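Local coordinates for protein spectinomycin 9-adenylyltransferase (Enterococcus faecalis, PDB 6SXJ) that confers resistance to spectinomycin by transferring the adenylyl group of ATP to the 9-hydroxyl of the antibiotic, with release of diphosphate, at residues 26-31 / 146-151; 51-56 / 89-94; 185-190 / 201-206; 129-134 / 160-165. All blocks are in the same frame, centred on the assembly; numbering follows the deposited sequence.

In the fold
Following the chain from its N terminus, residues 26-31 open contact 1 on strand 27-33. Contact 2 opens and closes next, joining 51-56 to 89-94 within the same sheet, and is nested inside the loop that contact 1 later closes. Residues 129-134 then open contact 4 before 146-151 closes contact 1, and contact 4 closes at 160-165, so contacts 1 and 4 cross. Contact 3, 185-190 with 201-206, follows in series among the C-terminal helices. The sheet contacts 1 and 2 touch through neighbouring strands. Contact 4 rests on contact 2 through Leu-130, Leu-134 and Ile-90, linking the sheet to the helices; the centres of contacts 2 and 3 lie about 30 Å apart.

Contact 1. Residues 26-31 / 146-151; sequences NLIGTY and GNYDLE
One hydrogen bond joins Tyr-31 to Tyr-148: the phenol OH of Tyr-31 donates to the carbonyl O of Tyr-148 at 2.7 Å. The accepting oxygen lies at the edge of the Tyr-31 ring and in its plane, whereas the phenol oxygen stands 42° out of the plane of the accepting carbonyl. A buried strand residue thereby closes on the main chain of an otherwise irregular segment.

The same ring also makes a CH-pi contact. Leu-150 CB sits over one face, 4.0 Å from the ring centroid and displaced toward the rim, only 15° off the ring normal. Leu-150 CD1 adds a second touch, 4.0 Å from Tyr-31 CE1. Tyr-31 CG stands anti to the carbonyl carbon, beside the backbone N (chi1 -48°), and the ring is turned from there by chi2.

Strand 27-33 belongs to the mixed sheet of the nucleotidyltransferase domain, and 146-151 leaves strand 142-144, at one border of the sheet, on the way to helix 159-173. On the other side of strand 27-33, Ile-28 and Gly-29 both face Val-52, forming a classic beta bulge.

Backbone packing is close where the two glycines meet. Gly-29 CA and Gly-146 CA are 4.2 Å apart, and Ile-28 O approaches Gly-146 CA to 3.3 Å; neither glycine brings a side chain to the meeting point.

Apolar contact is slighter at the exposed end. Ile-28 CG2 lies 4.4 Å from Tyr-148 CD2, obliquely to the ring, and Ile-28 also packs on Gln-92. A glycerol that probably came with the crystallisation lies beside the Tyr-148 side chain.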
loop_
_atom_site.group_PDB
_atom_site.type_symbol
_atom_site.label_atom_id
_atom_site.label_comp_id
_atom_site.label_asym_id
_atom_site.label_seq_id
_atom_site.Cartn_x
_atom_site.Cartn_y
_atom_site.Cartn_z
ATOM N N ASN A 26 -16.785 13.405 12.111
ATOM C CA ASN A 26 -16.321 13.444 10.732
ATOM C C ASN A 26 -15.994 12.062 10.186
ATOM O O ASN A 26 -15.800 11.927 8.973
ATOM C CB ASN A 26 -15.088 14.344 10.618
ATOM C CG ASN A 26 -14.747 14.690 9.180
ATOM O OD1 ASN A 26 -15.610 14.674 8.302
ATOM N ND2 ASN A 26 -13.480 14.998 8.934
ATOM N N LEU A 27 -15.951 11.039 11.040
ATOM C CA LEU A 27 -15.519 9.703 10.649
ATOM C C LEU A 27 -16.715 8.907 10.148
ATOM O O LEU A 27 -17.661 8.658 10.904
ATOM C CB LEU A 27 -14.856 8.987 11.826
ATOM C CG LEU A 27 -14.475 7.518 11.631
ATOM C CD1 LEU A 27 -13.409 7.420 10.529
ATOM C CD2 LEU A 27 -13.976 6.882 12.930
ATOM N N ILE A 28 -16.668 8.496 8.883
ATOM C CA ILE A 28 -17.734 7.688 8.302
ATOM C C ILE A 28 -17.473 6.199 8.492
ATOM O O ILE A 28 -18.373 5.436 8.853
ATOM C CB ILE A 28 -17.906 8.034 6.810
ATOM C CG1 ILE A 28 -18.281 9.505 6.647
ATOM C CG2 ILE A 28 -18.968 7.142 6.186
ATOM C CD1 ILE A 28 -18.471 9.922 5.213
ATOM N N GLY A 29 -16.251 5.749 8.238
ATOM C CA GLY A 29 -15.964 4.334 8.321
ATOM C C GLY A 29 -14.478 4.087 8.475
ATOM O O GLY A 29 -13.652 4.867 7.994
ATOM N N THR A 30 -14.159 2.981 9.136
ATOM C CA THR A 30 -12.784 2.516 9.285
ATOM C C THR A 30 -12.717 1.100 8.735
ATOM O O THR A 30 -13.402 0.204 9.237
ATOM C CB THR A 30 -12.333 2.552 10.746
ATOM O OG1 THR A 30 -12.714 3.798 11.343
ATOM C CG2 THR A 30 -10.829 2.411 10.828
ATOM N N TYR A 31 -11.901 0.900 7.703
ATOM C CA TYR A 31 -11.781 -0.399 7.059
ATOM C C TYR A 31 -10.323 -0.823 7.029
ATOM O O TYR A 31 -9.421 0.010 6.927
ATOM C CB TYR A 31 -12.353 -0.370 5.628
ATOM C CG TYR A 31 -13.712 0.282 5.552
ATOM C CD1 TYR A 31 -13.832 1.657 5.448
ATOM C CD2 TYR A 31 -14.876 -0.475 5.623
ATOM C CE1 TYR A 31 -15.066 2.262 5.404
ATOM C CE2 TYR A 31 -16.121 0.128 5.573
ATOM C CZ TYR A 31 -16.210 1.494 5.466
ATOM O OH TYR A 31 -17.444 2.105 5.420
ATOM N N GLY A 146 -18.329 1.931 11.451
ATOM C CA GLY A 146 -19.115 2.674 10.486
ATOM C C GLY A 146 -20.435 2.000 10.180
ATOM O O GLY A 146 -20.582 0.793 10.390
ATOM N N ASN A 147 -21.402 2.770 9.688
ATOM C CA ASN A 147 -22.732 2.251 9.408
ATOM C C ASN A 147 -22.884 1.734 7.985
ATOM O O ASN A 147 -23.960 1.232 7.643
ATOM C CB ASN A 147 -23.792 3.333 9.658
ATOM C CG ASN A 147 -23.874 3.755 11.117
ATOM O OD1 ASN A 147 -23.580 2.974 12.025
ATOM N ND2 ASN A 147 -24.282 4.998 11.346
ATOM N N TYR A 148 -21.850 1.836 7.147
ATOM C CA TYR A 148 -21.956 1.468 5.741
ATOM C C TYR A 148 -20.783 0.591 5.327
ATOM O O TYR A 148 -19.675 0.717 5.852
ATOM C CB TYR A 148 -22.015 2.713 4.825
ATOM C CG TYR A 148 -22.990 3.775 5.292
ATOM C CD1 TYR A 148 -24.263 3.876 4.741
ATOM C CD2 TYR A 148 -22.638 4.674 6.286
ATOM C CE1 TYR A 148 -25.160 4.846 5.173
ATOM C CE2 TYR A 148 -23.528 5.640 6.728
ATOM C CZ TYR A 148 -24.788 5.719 6.168
ATOM O OH TYR A 148 -25.667 6.688 6.597
ATOM N N ASP A 149 -21.057 -0.336 4.412
ATOM C CA ASP A 149 -19.995 -1.082 3.755
ATOM C C ASP A 149 -19.235 -0.149 2.818
ATOM O O ASP A 149 -19.788 0.814 2.279
ATOM C CB ASP A 149 -20.567 -2.267 2.973
ATOM C CG ASP A 149 -20.791 -3.483 3.840
ATOM O OD1 ASP A 149 -20.014 -3.677 4.795
ATOM O OD2 ASP A 149 -21.737 -4.249 3.565
ATOM N N LEU A 150 -17.949 -0.438 2.630
ATOM C CA LEU A 150 -17.111 0.439 1.824
ATOM C C LEU A 150 -17.703 0.636 0.433
ATOM O O LEU A 150 -17.757 1.763 -0.074
ATOM C CB LEU A 150 -15.696 -0.132 1.736
ATOM C CG LEU A 150 -14.680 0.694 0.938
ATOM C CD1 LEU A 150 -14.638 2.129 1.420
ATOM C CD2 LEU A 150 -13.306 0.039 1.046
ATOM N N GLU A 151 -18.173 -0.448 -0.190
ATOM C CA GLU A 151 -18.687 -0.366 -1.554
ATOM C C GLU A 151 -19.826 0.644 -1.667
ATOM O O GLU A 151 -20.082 1.178 -2.754
ATOM C CB GLU A 151 -19.153 -1.748 -2.015
ATOM C CG GLU A 151 -20.340 -2.302 -1.236
ATOM C CD GLU A 151 -20.475 -3.813 -1.369
ATOM O OE1 GLU A 151 -19.725 -4.410 -2.170
ATOM O OE2 GLU A 151 -21.330 -4.405 -0.673
#

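Contact 2. Residues 51-56 / 89-94; sequences VVVSEP and IIIQQE
Val-53, Ile-89 and Ile-91 form the apolar centre. With chi1 of Val-53 at -67°, its CG1 is anti to the carbonyl carbon, while CG2 takes the crowded position between backbone N and carbonyl carbon. From there CG2 meets Ile-89 CG2 at 3.7 Å and Ile-91 CG1 at 3.9 Å, straddling two residues of the other strand. Val-51 shares this face, its CB lying beside Ile-89 CG1. On the reverse face Val-52 CG2 lies 3.8 Å from Ile-90 CG1, and Val-52 CG1 touches Gln-92 CB. Further out, the side chains of Ile-91 and Pro-56 cross at about a right angle, with Ile-91 CD1 3.6 Å from Pro-56 CG.

Strands 47-53 and 85-91 are adjacent and parallel, joined through helix 59-69 as a beta-alpha-beta crossover in the nucleotidyltransferase domain. In relatives of this superfamily, the beginning of the first of these strands carries an Asp-x-Asp motif that holds catalytic magnesium. Their short segments diverge by 32°, as expected of a twisted sheet.

The backbone bonds are regular: Ile-90 N to Val-51 O at 2.9 Å, Val-53 N to Ile-90 O at 3.0 Å, and Gln-92 N to Val-53 O at 3.1 Å. The last of these carries the pairing one residue past strand 85-91.

At the polar edge Asn-26, just before strand 27-33, accepts through OD1 from the backbone N of both Ser-54 and Glu-55. Gln-92 NE2 is hydrogen-bonded to a bound glycerol, and Glu-94 OE2 forms a salt bridge with Lys-124.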
loop_
_atom_site.group_PDB
_atom_site.type_symbol
_atom_site.label_atom_id
_atom_site.label_comp_id
_atom_site.label_asym_id
_atom_site.label_seq_id
_atom_site.Cartn_x
_atom_site.Cartn_y
_atom_site.Cartn_z
ATOM N N VAL A 51 -9.674 4.853 5.669
ATOM C CA VAL A 51 -10.585 5.631 6.499
ATOM C C VAL A 51 -11.307 6.633 5.611
ATOM O O VAL A 51 -10.691 7.279 4.754
ATOM C CB VAL A 51 -9.833 6.349 7.637
ATOM C CG1 VAL A 51 -10.784 7.229 8.441
ATOM C CG2 VAL A 51 -9.136 5.347 8.534
ATOM N N VAL A 52 -12.611 6.767 5.816
ATOM C CA VAL A 52 -13.446 7.653 5.018
ATOM C C VAL A 52 -14.068 8.693 5.935
ATOM O O VAL A 52 -14.606 8.352 6.997
ATOM C CB VAL A 52 -14.538 6.881 4.257
ATOM C CG1 VAL A 52 -15.363 7.840 3.406
ATOM C CG2 VAL A 52 -13.913 5.800 3.392
ATOM N N VAL A 53 -14.020 9.953 5.505
ATOM C CA VAL A 53 -14.487 11.092 6.278
ATOM C C VAL A 53 -15.431 11.910 5.407
ATOM O O VAL A 53 -15.533 11.709 4.197
ATOM C CB VAL A 53 -13.322 11.967 6.783
ATOM C CG1 VAL A 53 -12.492 11.202 7.800
ATOM C CG2 VAL A 53 -12.460 12.434 5.612
ATOM N N SER A 54 -16.130 12.843 6.047
ATOM C CA SER A 54 -17.088 13.686 5.346
ATOM C C SER A 54 -16.453 14.958 4.797
ATOM O O SER A 54 -16.717 15.327 3.649
ATOM C CB SER A 54 -18.242 14.052 6.284
ATOM O OG SER A 54 -19.216 13.022 6.319
ATOM N N GLU A 55 -15.629 15.631 5.590
ATOM C CA GLU A 55 -15.034 16.911 5.242
ATOM C C GLU A 55 -13.536 16.877 5.481
ATOM O O GLU A 55 -13.029 16.003 6.197
ATOM C CB GLU A 55 -15.647 18.054 6.065
ATOM C CG GLU A 55 -17.135 18.249 5.864
ATOM C CD GLU A 55 -17.862 18.492 7.167
ATOM O OE1 GLU A 55 -17.272 19.134 8.065
ATOM O OE2 GLU A 55 -19.020 18.039 7.293
ATOM N N PRO A 56 -12.795 17.826 4.908
ATOM C CA PRO A 56 -11.341 17.854 5.108
ATOM C C PRO A 56 -10.966 17.939 6.579
ATOM O O PRO A 56 -11.768 18.299 7.445
ATOM C CB PRO A 56 -10.898 19.113 4.350
ATOM C CG PRO A 56 -11.959 19.326 3.315
ATOM C CD PRO A 56 -13.246 18.855 3.951
ATOM N N ILE A 89 -6.653 8.301 4.329
ATOM C CA ILE A 89 -7.934 8.956 4.558
ATOM C C ILE A 89 -8.409 9.543 3.237
ATOM O O ILE A 89 -7.663 10.272 2.569
ATOM C CB ILE A 89 -7.826 10.055 5.633
ATOM C CG1 ILE A 89 -7.244 9.477 6.925
ATOM C CG2 ILE A 89 -9.185 10.693 5.874
ATOM C CD1 ILE A 89 -7.150 10.466 8.061
ATOM N N ILE A 90 -9.645 9.228 2.866
ATOM C CA ILE A 90 -10.298 9.843 1.721
ATOM C C ILE A 90 -11.578 10.519 2.188
ATOM O O ILE A 90 -12.200 10.113 3.179
ATOM C CB ILE A 90 -10.607 8.820 0.608
ATOM C CG1 ILE A 90 -11.355 7.612 1.186
ATOM C CG2 ILE A 90 -9.325 8.383 -0.086
ATOM C CD1 ILE A 90 -11.917 6.693 0.133
ATOM N N ILE A 91 -11.956 11.573 1.466
ATOM C CA ILE A 91 -13.236 12.248 1.637
ATOM C C ILE A 91 -14.219 11.609 0.675
ATOM O O ILE A 91 -13.923 11.471 -0.517
ATOM C CB ILE A 91 -13.109 13.758 1.366
ATOM C CG1 ILE A 91 -11.989 14.349 2.215
ATOM C CG2 ILE A 91 -14.427 14.461 1.649
ATOM C CD1 ILE A 91 -12.021 15.857 2.320
ATOM N N GLN A 92 -15.384 11.200 1.183
ATOM C CA GLN A 92 -16.322 10.479 0.330
ATOM C C GLN A 92 -16.688 11.302 -0.901
ATOM O O GLN A 92 -16.710 10.784 -2.022
ATOM C CB GLN A 92 -17.580 10.106 1.110
ATOM C CG GLN A 92 -18.449 9.097 0.386
ATOM C CD GLN A 92 -19.801 8.909 1.050
ATOM O OE1 GLN A 92 -19.996 9.283 2.208
ATOM N NE2 GLN A 92 -20.741 8.325 0.318
ATOM N N GLN A 93 -16.988 12.589 -0.704
ATOM C CA GLN A 93 -17.510 13.405 -1.797
ATOM C C GLN A 93 -16.452 13.662 -2.863
ATOM O O GLN A 93 -16.793 13.895 -4.028
ATOM C CB GLN A 93 -18.045 14.728 -1.248
ATOM C CG GLN A 93 -16.982 15.597 -0.585
ATOM C CD GLN A 93 -17.341 17.073 -0.581
ATOM O OE1 GLN A 93 -18.409 17.467 -1.055
ATOM N NE2 GLN A 93 -16.444 17.899 -0.048
ATOM N N GLU A 94 -15.172 13.626 -2.490
ATOM C CA GLU A 94 -14.100 13.868 -3.446
ATOM C C GLU A 94 -13.922 12.725 -4.432
ATOM O O GLU A 94 -13.175 12.879 -5.405
ATOM C CB GLU A 94 -12.786 14.115 -2.708
ATOM C CG GLU A 94 -12.785 15.409 -1.924
ATOM C CD GLU A 94 -11.414 15.798 -1.467
ATOM O OE1 GLU A 94 -10.565 14.885 -1.407
ATOM O OE2 GLU A 94 -11.195 17.000 -1.178
#

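Contact 3. Residues 185-190 / 201-206; sequences ILTLCR and IPKDIA
Lys-203 is brought alongside Thr-187 by its own torsions: it starts with CG anti to the carbonyl carbon (chi1 -55°) and its chain then bends at chi3 (121°), which places CE 3.8 Å from Thr-187 OG1. The two side chains point the same way. Arg-190 approaches differently. Its CG is anti to the backbone N (chi1 -168°) and lies 3.4 Å from Ile-201 O, with CD nearly as close, so that the aliphatic part of the arginine lies against the carbonyl oxygen just before the second helix.

The helices themselves meet through beta carbons. Leu-186 CB and Lys-203 CB are 3.9 Å apart. One turn further along both segments, Ala-206 CB presses against the backbone of the first helix, 3.7 Å from Arg-190 N, an atom already committed to Leu-186 O. Cys-189 CB adds a contact with Ala-206 O at 3.8 Å. The short alanine side chain thus allows a close approach, with Arg-190 CA and Ala-206 CA only 5.2 Å apart.

Pro-202 occupies the N-cap position of helix 203-212, and its carbonyl O receives Ala-206 N at 2.8 Å in the opening turn. Leu-186 and Cys-189 also touch helix 216-229, through Ala-225 and Ile-222, while Leu-188 turns to helix 241-253.

The arrangement is that of two consecutive helices, 181-196 and 203-212, folded against each other across a short loop within the all-helical C-terminal domain of the aminoglycoside adenylyltransferase family.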
loop_
_atom_site.group_PDB
_atom_site.type_symbol
_atom_site.label_atom_id
_atom_site.label_comp_id
_atom_site.label_asym_id
_atom_site.label_seq_id
_atom_site.Cartn_x
_atom_site.Cartn_y
_atom_site.Cartn_z
ATOM N N ILE A 185 11.413 -5.076 -7.963
ATOM C CA ILE A 185 11.269 -6.339 -8.683
ATOM C C ILE A 185 9.927 -6.981 -8.362
ATOM O O ILE A 185 9.162 -7.354 -9.258
ATOM C CB ILE A 185 12.429 -7.291 -8.341
ATOM C CG1 ILE A 185 13.762 -6.718 -8.813
ATOM C CG2 ILE A 185 12.192 -8.653 -8.970
ATOM C CD1 ILE A 185 14.950 -7.597 -8.485
ATOM N N LEU A 186 9.628 -7.141 -7.075
ATOM C CA LEU A 186 8.423 -7.869 -6.693
ATOM C C LEU A 186 7.164 -7.047 -6.928
ATOM O O LEU A 186 6.109 -7.612 -7.232
ATOM C CB LEU A 186 8.515 -8.308 -5.232
ATOM C CG LEU A 186 9.795 -9.077 -4.891
ATOM C CD1 LEU A 186 10.101 -8.961 -3.405
ATOM C CD2 LEU A 186 9.690 -10.538 -5.307
ATOM N N THR A 187 7.252 -5.723 -6.808
ATOM C CA THR A 187 6.136 -4.882 -7.223
ATOM C C THR A 187 5.767 -5.162 -8.675
ATOM O O THR A 187 4.599 -5.416 -8.998
ATOM C CB THR A 187 6.488 -3.405 -7.031
ATOM O OG1 THR A 187 7.102 -3.215 -5.748
ATOM C CG2 THR A 187 5.230 -2.541 -7.127
ATOM N N LEU A 188 6.760 -5.134 -9.569
ATOM C CA LEU A 188 6.500 -5.450 -10.969
ATOM C C LEU A 188 5.920 -6.851 -11.116
ATOM O O LEU A 188 5.019 -7.076 -11.931
ATOM C CB LEU A 188 7.787 -5.322 -11.781
ATOM C CG LEU A 188 8.300 -3.914 -12.090
ATOM C CD1 LEU A 188 9.715 -4.003 -12.634
ATOM C CD2 LEU A 188 7.405 -3.200 -13.058
ATOM N N CYS A 189 6.433 -7.813 -10.344
ATOM C CA CYS A 189 5.861 -9.157 -10.373
ATOM C C CYS A 189 4.403 -9.134 -9.929
ATOM O O CYS A 189 3.528 -9.704 -10.593
ATOM C CB CYS A 189 6.679 -10.095 -9.488
ATOM S SG CYS A 189 8.305 -10.502 -10.144
ATOM N N ARG A 190 4.125 -8.486 -8.796
ATOM C CA ARG A 190 2.743 -8.236 -8.403
ATOM C C ARG A 190 1.990 -7.528 -9.527
ATOM O O ARG A 190 0.888 -7.934 -9.906
ATOM C CB ARG A 190 2.706 -7.403 -7.116
ATOM C CG ARG A 190 1.333 -7.315 -6.458
ATOM C CD ARG A 190 1.297 -6.281 -5.337
ATOM N NE ARG A 190 1.436 -4.903 -5.817
ATOM C CZ ARG A 190 0.497 -4.229 -6.479
ATOM N NH1 ARG A 190 -0.670 -4.797 -6.759
ATOM N NH2 ARG A 190 0.729 -2.980 -6.864
ATOM N N ILE A 201 -2.155 -9.858 -5.064
ATOM C CA ILE A 201 -1.640 -10.838 -4.109
ATOM C C ILE A 201 -0.349 -10.318 -3.485
ATOM O O ILE A 201 0.198 -9.305 -3.948
ATOM C CB ILE A 201 -1.421 -12.211 -4.770
ATOM C CG1 ILE A 201 -0.054 -12.268 -5.457
ATOM C CG2 ILE A 201 -2.529 -12.523 -5.773
ATOM C CD1 ILE A 201 0.221 -13.587 -6.158
ATOM N N PRO A 202 0.179 -10.979 -2.454
ATOM C CA PRO A 202 1.358 -10.446 -1.761
ATOM C C PRO A 202 2.613 -10.576 -2.607
ATOM O O PRO A 202 2.719 -11.421 -3.498
ATOM C CB PRO A 202 1.459 -11.300 -0.489
ATOM C CG PRO A 202 0.196 -12.138 -0.440
ATOM C CD PRO A 202 -0.283 -12.244 -1.856
ATOM N N LYS A 203 3.586 -9.717 -2.292
ATOM C CA LYS A 203 4.804 -9.648 -3.091
ATOM C C LYS A 203 5.522 -10.992 -3.124
ATOM O O LYS A 203 5.835 -11.516 -4.199
ATOM C CB LYS A 203 5.733 -8.566 -2.536
ATOM C CG LYS A 203 5.109 -7.193 -2.411
ATOM C CD LYS A 203 6.039 -6.244 -1.659
ATOM C CE LYS A 203 6.390 -5.029 -2.501
ATOM N NZ LYS A 203 7.545 -4.270 -1.942
ATOM N N ASP A 204 5.800 -11.563 -1.948
ATOM C CA ASP A 204 6.601 -12.782 -1.907
ATOM C C ASP A 204 5.931 -13.919 -2.672
ATOM O O ASP A 204 6.620 -14.734 -3.292
ATOM C CB ASP A 204 6.881 -13.187 -0.455
ATOM C CG ASP A 204 5.648 -13.119 0.430
ATOM O OD1 ASP A 204 5.314 -14.150 1.047
ATOM O OD2 ASP A 204 5.024 -12.040 0.519
ATOM N N ILE A 205 4.599 -13.983 -2.671
ATOM C CA ILE A 205 3.924 -15.031 -3.430
ATOM C C ILE A 205 3.905 -14.686 -4.912
ATOM O O ILE A 205 4.017 -15.572 -5.769
ATOM C CB ILE A 205 2.500 -15.262 -2.893
ATOM C CG1 ILE A 205 2.541 -16.050 -1.583
ATOM C CG2 ILE A 205 1.656 -16.008 -3.930
ATOM C CD1 ILE A 205 3.254 -15.337 -0.461
ATOM N N ALA A 206 3.737 -13.401 -5.238
ATOM C CA ALA A 206 3.809 -12.976 -6.631
ATOM C C ALA A 206 5.205 -13.192 -7.201
ATOM O O ALA A 206 5.350 -13.497 -8.390
ATOM C CB ALA A 206 3.402 -11.507 -6.759
#

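Contact 4. Residues 129-134 / 160-165; sequences DLTIML and SDVRRA
Thr-131 and Ile-132, near the N-terminal end of helix 130-139, meet Val-162 and Ala-165 in a helix-helix crossing. The second partner, helix 159-173, belongs to the C-terminal domain of the aminoglycoside adenylyltransferases. The short axes cross at a steep angle, 136° between their N-to-C directions, and approach to 8.8 Å.

Thr-131 turns its methyl to the interface. CG2, anti to the backbone N, meets Val-162 CG2 at 4.0 Å, the two side chains crossing obliquely, and it also lies 3.9 Å from Asp-161 O. Thr-131 CB faces Ala-165 CB at 4.2 Å. Next to it Ile-132, with CG1 anti to the carbonyl carbon (chi1 -49°), touches the same alanine methyl: CG1 is 3.6 Å and CD1 3.8 Å from Ala-165 CB. Ala-165 is therefore gripped by two side chains of the other helix.

The interface between the segments is apolar and buried, yet its flanking polar groups are satisfied. Thr-131 OG1 is hydrogen-bonded to His-100 ND1 and Asp-161 OD1 to Trp-98 NE1. Asp-161 OD2 also forms a salt bridge with Arg-164 NH2 at 2.8 Å, although the hydrogen bond within it is weak.

Helix 130-139 lies between two layers: Leu-130 and Leu-134 rest on Ile-90 of strand 85-91, while Ile-132 continues along helix 159-173 to Ile-166.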
loop_
_atom_site.group_PDB
_atom_site.type_symbol
_atom_site.label_atom_id
_atom_site.label_comp_id
_atom_site.label_asym_id
_atom_site.label_seq_id
_atom_site.Cartn_x
_atom_site.Cartn_y
_atom_site.Cartn_z
ATOM N N ASP A 129 -1.676 5.725 -7.229
ATOM C CA ASP A 129 -1.622 4.411 -6.602
ATOM C C ASP A 129 -2.873 4.132 -5.782
ATOM O O ASP A 129 -3.252 2.969 -5.604
ATOM C CB ASP A 129 -0.380 4.303 -5.719
ATOM C CG ASP A 129 0.864 3.958 -6.507
ATOM O OD1 ASP A 129 0.745 3.234 -7.517
ATOM O OD2 ASP A 129 1.963 4.412 -6.122
ATOM N N LEU A 130 -3.522 5.179 -5.266
ATOM C CA LEU A 130 -4.738 4.993 -4.488
ATOM C C LEU A 130 -5.849 4.363 -5.314
ATOM O O LEU A 130 -6.761 3.745 -4.751
ATOM C CB LEU A 130 -5.190 6.337 -3.916
ATOM C CG LEU A 130 -6.488 6.344 -3.112
ATOM C CD1 LEU A 130 -6.385 5.490 -1.857
ATOM C CD2 LEU A 130 -6.841 7.778 -2.760
ATOM N N THR A 131 -5.796 4.493 -6.638
ATOM C CA THR A 131 -6.794 3.823 -7.463
ATOM C C THR A 131 -6.689 2.307 -7.341
ATOM O O THR A 131 -7.699 1.604 -7.427
ATOM C CB THR A 131 -6.648 4.252 -8.927
ATOM O OG1 THR A 131 -7.089 5.606 -9.067
ATOM C CG2 THR A 131 -7.480 3.353 -9.835
ATOM N N ILE A 132 -5.476 1.785 -7.178
ATOM C CA ILE A 132 -5.303 0.347 -7.001
ATOM C C ILE A 132 -5.727 -0.070 -5.602
ATOM O O ILE A 132 -6.247 -1.178 -5.408
ATOM C CB ILE A 132 -3.840 -0.029 -7.280
ATOM C CG1 ILE A 132 -3.381 0.582 -8.607
ATOM C CG2 ILE A 132 -3.667 -1.532 -7.320
ATOM C CD1 ILE A 132 -1.881 0.524 -8.813
ATOM N N MET A 133 -5.512 0.800 -4.615
ATOM C CA MET A 133 -5.921 0.506 -3.250
ATOM C C MET A 133 -7.436 0.465 -3.138
ATOM O O MET A 133 -8.006 -0.513 -2.639
ATOM C CB MET A 133 -5.338 1.556 -2.304
ATOM C CG MET A 133 -3.856 1.798 -2.503
ATOM S SD MET A 133 -3.201 3.126 -1.487
ATOM C CE MET A 133 -4.103 2.891 0.050
ATOM N N LEU A 134 -8.104 1.520 -3.603
ATOM C CA LEU A 134 -9.562 1.545 -3.563
ATOM C C LEU A 134 -10.147 0.375 -4.339
ATOM O O LEU A 134 -11.169 -0.197 -3.941
ATOM C CB LEU A 134 -10.078 2.874 -4.115
ATOM C CG LEU A 134 -9.621 4.139 -3.386
ATOM C CD1 LEU A 134 -10.174 5.385 -4.065
ATOM C CD2 LEU A 134 -10.044 4.089 -1.928
ATOM N N SER A 160 -10.072 -0.077 -16.223
ATOM C CA SER A 160 -9.173 0.630 -17.125
ATOM C C SER A 160 -8.334 1.648 -16.364
ATOM O O SER A 160 -7.142 1.819 -16.647
ATOM C CB SER A 160 -9.977 1.308 -18.237
ATOM O OG SER A 160 -10.645 2.464 -17.765
ATOM N N ASP A 161 -8.937 2.330 -15.386
ATOM C CA ASP A 161 -8.176 3.265 -14.564
ATOM C C ASP A 161 -7.158 2.534 -13.701
ATOM O O ASP A 161 -6.085 3.074 -13.417
ATOM C CB ASP A 161 -9.113 4.091 -13.685
ATOM C CG ASP A 161 -9.720 5.258 -14.421
ATOM O OD1 ASP A 161 -10.866 5.628 -14.098
ATOM O OD2 ASP A 161 -9.054 5.811 -15.318
ATOM N N VAL A 162 -7.470 1.307 -13.279
ATOM C CA VAL A 162 -6.493 0.511 -12.544
ATOM C C VAL A 162 -5.313 0.178 -13.444
ATOM O O VAL A 162 -4.150 0.187 -13.025
ATOM C CB VAL A 162 -7.156 -0.760 -11.982
ATOM C CG1 VAL A 162 -6.092 -1.699 -11.468
ATOM C CG2 VAL A 162 -8.161 -0.398 -10.874
ATOM N N ARG A 163 -5.590 -0.104 -14.703
ATOM C CA ARG A 163 -4.506 -0.321 -15.645
ATOM C C ARG A 163 -3.665 0.937 -15.825
ATOM O O ARG A 163 -2.430 0.907 -15.753
ATOM C CB ARG A 163 -5.101 -0.766 -16.970
ATOM C CG ARG A 163 -5.830 -2.116 -16.938
ATOM C CD ARG A 163 -5.739 -2.803 -18.322
ATOM N NE ARG A 163 -6.138 -4.198 -18.232
ATOM C CZ ARG A 163 -6.712 -4.869 -19.214
ATOM N NH1 ARG A 163 -6.952 -4.254 -20.360
ATOM N NH2 ARG A 163 -7.075 -6.130 -19.031
ATOM N N ARG A 164 -4.309 2.038 -16.149
ATOM C CA ARG A 164 -3.557 3.271 -16.208
ATOM C C ARG A 164 -2.734 3.483 -14.956
ATOM O O ARG A 164 -1.670 4.105 -15.022
ATOM C CB ARG A 164 -4.512 4.436 -16.380
ATOM C CG ARG A 164 -3.840 5.795 -16.606
ATOM C CD ARG A 164 -4.581 6.675 -17.655
ATOM N NE ARG A 164 -5.995 6.809 -17.340
ATOM C CZ ARG A 164 -6.539 7.921 -16.868
ATOM N NH1 ARG A 164 -5.788 8.995 -16.680
ATOM N NH2 ARG A 164 -7.830 7.952 -16.583
ATOM N N ALA A 165 -3.258 3.072 -13.795
ATOM C CA ALA A 165 -2.547 3.250 -12.533
ATOM C C ALA A 165 -1.274 2.410 -12.495
ATOM O O ALA A 165 -0.189 2.915 -12.180
ATOM C CB ALA A 165 -3.478 2.883 -11.375
#